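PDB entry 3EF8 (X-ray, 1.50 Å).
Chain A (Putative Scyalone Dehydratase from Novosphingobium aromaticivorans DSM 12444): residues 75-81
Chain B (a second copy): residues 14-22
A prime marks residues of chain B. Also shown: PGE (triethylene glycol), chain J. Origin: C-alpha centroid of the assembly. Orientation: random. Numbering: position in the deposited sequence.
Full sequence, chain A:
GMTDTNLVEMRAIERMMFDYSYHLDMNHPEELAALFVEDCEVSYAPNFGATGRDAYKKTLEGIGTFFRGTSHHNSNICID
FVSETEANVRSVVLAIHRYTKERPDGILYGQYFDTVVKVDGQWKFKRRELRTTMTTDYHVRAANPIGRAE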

# COMPACT_ATOMS: atom_id res chain seq x y z
N SER A 75 -2.91 3.60 -0.43
CA SER A 75 -3.30 2.47 0.38
C SER A 75 -4.37 2.90 1.38
O SER A 75 -4.75 4.08 1.46
CB SER A 75 -2.10 1.90 1.15
OG SER A 75 -1.61 2.81 2.11
N ASN A 76 -4.84 1.97 2.17
CA ASN A 76 -5.74 2.28 3.27
C ASN A 76 -7.01 2.96 2.78
O ASN A 76 -7.51 3.87 3.47
CB ASN A 76 -5.04 3.15 4.34
CG ASN A 76 -3.87 2.47 5.01
OD1 ASN A 76 -2.93 2.04 4.37
ND2 ASN A 76 -3.91 2.41 6.33
N ILE A 77 -7.56 2.49 1.67
CA ILE A 77 -8.71 3.11 1.02
C ILE A 77 -10.02 2.68 1.67
O ILE A 77 -10.29 1.51 1.74
CB ILE A 77 -8.71 2.83 -0.48
CG1 ILE A 77 -7.45 3.47 -1.16
CG2 ILE A 77 -9.98 3.39 -1.14
CD1 ILE A 77 -7.20 3.03 -2.59
N CYS A 78 -10.76 3.66 2.19
CA CYS A 78 -12.02 3.50 2.95
C CYS A 78 -13.10 4.23 2.17
O CYS A 78 -12.99 5.41 1.91
CB CYS A 78 -11.84 4.13 4.30
SG CYS A 78 -10.55 3.33 5.28
N ILE A 79 -14.13 3.51 1.78
CA ILE A 79 -15.19 4.04 0.91
C ILE A 79 -16.53 3.95 1.59
O ILE A 79 -16.91 2.89 2.02
CB ILE A 79 -15.23 3.26 -0.39
CG1 ILE A 79 -13.85 3.38 -1.12
CG2 ILE A 79 -16.38 3.82 -1.29
CD1 ILE A 79 -13.73 2.52 -2.38
N ASP A 80 -17.21 5.08 1.65
CA ASP A 80 -18.59 5.17 2.18
C ASP A 80 -19.46 5.71 1.06
O ASP A 80 -19.29 6.83 0.63
CB ASP A 80 -18.67 6.12 3.37
CG ASP A 80 -17.85 5.66 4.55
OD1 ASP A 80 -17.80 4.45 4.77
OD2 ASP A 80 -17.29 6.52 5.27
N PHE A 81 -20.41 4.90 0.62
CA PHE A 81 -21.33 5.31 -0.41
C PHE A 81 -22.43 6.23 0.11
O PHE A 81 -23.07 5.91 1.11
CB PHE A 81 -21.95 4.11 -1.10
CG PHE A 81 -21.00 3.36 -1.96
CD1 PHE A 81 -20.72 3.79 -3.26
CD2 PHE A 81 -20.36 2.26 -1.47
CE1 PHE A 81 -19.82 3.10 -4.06
CE2 PHE A 81 -19.45 1.58 -2.24
CZ PHE A 81 -19.19 1.99 -3.53
N GLU B 14 -10.73 -5.12 6.33
CA GLU B 14 -9.73 -4.15 5.83
C GLU B 14 -10.10 -2.76 6.33
O GLU B 14 -9.22 -2.02 6.83
CB GLU B 14 -9.69 -4.18 4.32
CG GLU B 14 -9.02 -5.41 3.74
CD GLU B 14 -9.10 -5.59 2.27
OE1 GLU B 14 -9.99 -4.99 1.63
OE2 GLU B 14 -8.29 -6.40 1.74
N ARG B 15 -11.38 -2.38 6.21
CA ARG B 15 -11.82 -1.09 6.73
C ARG B 15 -11.46 -0.89 8.20
O ARG B 15 -11.02 0.20 8.61
CB ARG B 15 -13.34 -0.92 6.50
CG ARG B 15 -13.95 0.33 7.07
CD ARG B 15 -13.19 1.59 6.63
NE ARG B 15 -13.86 2.80 7.07
CZ ARG B 15 -14.87 3.39 6.43
NH1 ARG B 15 -15.36 2.91 5.30
NH2 ARG B 15 -15.39 4.48 6.97
N MSE B 16 -11.67 -1.93 9.00
CA MSE B 16 -11.37 -1.82 10.44
C MSE B 16 -9.89 -1.59 10.63
O MSE B 16 -9.47 -0.75 11.45
CB MSE B 16 -11.88 -3.06 11.18
CG MSE B 16 -11.70 -3.03 12.65
SE MSE B 16 -9.92 -3.47 13.29
CE MSE B 16 -10.07 -5.45 13.10
N MSE B 17 -9.07 -2.32 9.87
CA MSE B 17 -7.62 -2.19 9.98
C MSE B 17 -7.17 -0.78 9.60
O MSE B 17 -6.23 -0.23 10.20
CB MSE B 17 -6.91 -3.24 9.14
CG MSE B 17 -7.24 -4.69 9.61
SE MSE B 17 -6.56 -6.02 8.45
CE MSE B 17 -4.63 -5.84 8.69
N PHE B 18 -7.83 -0.21 8.61
CA PHE B 18 -7.53 1.13 8.15
C PHE B 18 -8.02 2.15 9.13
O PHE B 18 -7.35 3.17 9.41
CB PHE B 18 -8.11 1.41 6.78
CG PHE B 18 -7.63 0.47 5.70
CD1 PHE B 18 -6.38 -0.16 5.79
CD2 PHE B 18 -8.42 0.22 4.59
CE1 PHE B 18 -5.94 -1.05 4.77
CE2 PHE B 18 -7.99 -0.63 3.58
CZ PHE B 18 -6.77 -1.28 3.68
N ASP B 19 -9.19 1.93 9.70
CA ASP B 19 -9.67 2.82 10.75
C ASP B 19 -8.72 2.83 11.92
O ASP B 19 -8.42 3.86 12.53
CB ASP B 19 -11.04 2.36 11.28
CG ASP B 19 -12.18 2.64 10.31
OD1 ASP B 19 -12.08 3.46 9.36
OD2 ASP B 19 -13.26 2.01 10.51
N TYR B 20 -8.18 1.66 12.26
CA TYR B 20 -7.18 1.56 13.32
C TYR B 20 -5.95 2.43 13.06
O TYR B 20 -5.54 3.26 13.87
CB TYR B 20 -6.75 0.09 13.58
CG TYR B 20 -5.61 -0.08 14.55
CD1 TYR B 20 -4.31 0.05 14.13
CD2 TYR B 20 -5.83 -0.35 15.89
CE1 TYR B 20 -3.22 -0.09 15.00
CE2 TYR B 20 -4.74 -0.49 16.76
CZ TYR B 20 -3.46 -0.35 16.29
OH TYR B 20 -2.34 -0.45 17.13
N SER B 21 -5.40 2.31 11.86
CA SER B 21 -4.19 3.05 11.48
C SER B 21 -4.47 4.55 11.43
O SER B 21 -3.62 5.35 11.83
CB SER B 21 -3.66 2.57 10.16
OG SER B 21 -3.01 1.36 10.37
N TYR B 22 -5.66 4.89 10.98
CA TYR B 22 -6.10 6.31 10.96
C TYR B 22 -6.16 6.89 12.37
O TYR B 22 -5.57 7.93 12.67
CB TYR B 22 -7.45 6.49 10.27
CG TYR B 22 -7.94 7.94 10.23
CD1 TYR B 22 -7.32 8.88 9.43
CD2 TYR B 22 -9.02 8.34 11.01
CE1 TYR B 22 -7.73 10.18 9.43
CE2 TYR B 22 -9.42 9.64 11.03
CZ TYR B 22 -8.82 10.55 10.22
OH TYR B 22 -9.28 11.88 10.22
C1 PGE J . -15.34 0.02 2.74
O1 PGE J . -14.33 0.92 3.22
C2 PGE J . -15.85 -0.93 3.82
O2 PGE J . -16.90 -1.75 3.32
C3 PGE J . -17.45 -2.50 4.41
C4 PGE J . -18.29 -3.72 4.00
O4 PGE J . -21.51 -4.17 0.69
C6 PGE J . -20.12 -3.86 0.78
C5 PGE J . -19.81 -3.36 2.19
O3 PGE J . -18.50 -3.78 2.59
O HOH W 1 -5.66 4.38 7.57

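What ties the strand to the helix most strongly? Asp80 and Arg15′ form a salt bridge in which Arg15′ NH1 donates to Asp80 OD1 at 2.9 Å, while Arg15′ NH2 reaches Asp80 OD1 and Asp80 OD2, each at 3.3 Å. Both residues point sideways at CB, but their ends swing inward: arginine's long chain carries its charge across the gap to the shorter aspartate, which lies exposed at the margin of the contact.

How is the guanidinium held in position? Within the helix, Arg15′ NE donates to Asp19′ OD1 at 3.0 Å, a second salt bridge one turn on, so the cation lies between two carboxylates. Cys78 CB covers one face of the group, leaving the edge free for polar partners. There a triethylene glycol, probably from the crystallisation liquor, takes hydrogen bonds at its O1 from Arg15′ NH1 (3.1 Å) and from Ile79 N (3.0 Å), linking helix side chain to strand backbone.

Where does water join the two stretches? A single water accepts from Asn76 ND2 at 2.9 Å and donates to Phe18′ O at 2.8 Å, bridging the amide to the helix backbone. Asn76 OD1 is occupied on its own strand, accepting from Ser75 OG at 2.7 Å.

What fills the space between these polar contacts? Phe18′ points toward the strand and lays its ring against Asn76, whose CA sits 3.4 Å from the ring centroid, almost on the normal, in a CH-pi contact. Cys78, also pointing inward, is compact enough to nestle against the helix: its SG lies 3.4 Å from both Phe18′ CB and Arg15′ CD, and at the edge of the aromatic ring. Ile77 and Ile79 turn their side chains away, as strand alternation dictates. Together the stretches bury 360 Å².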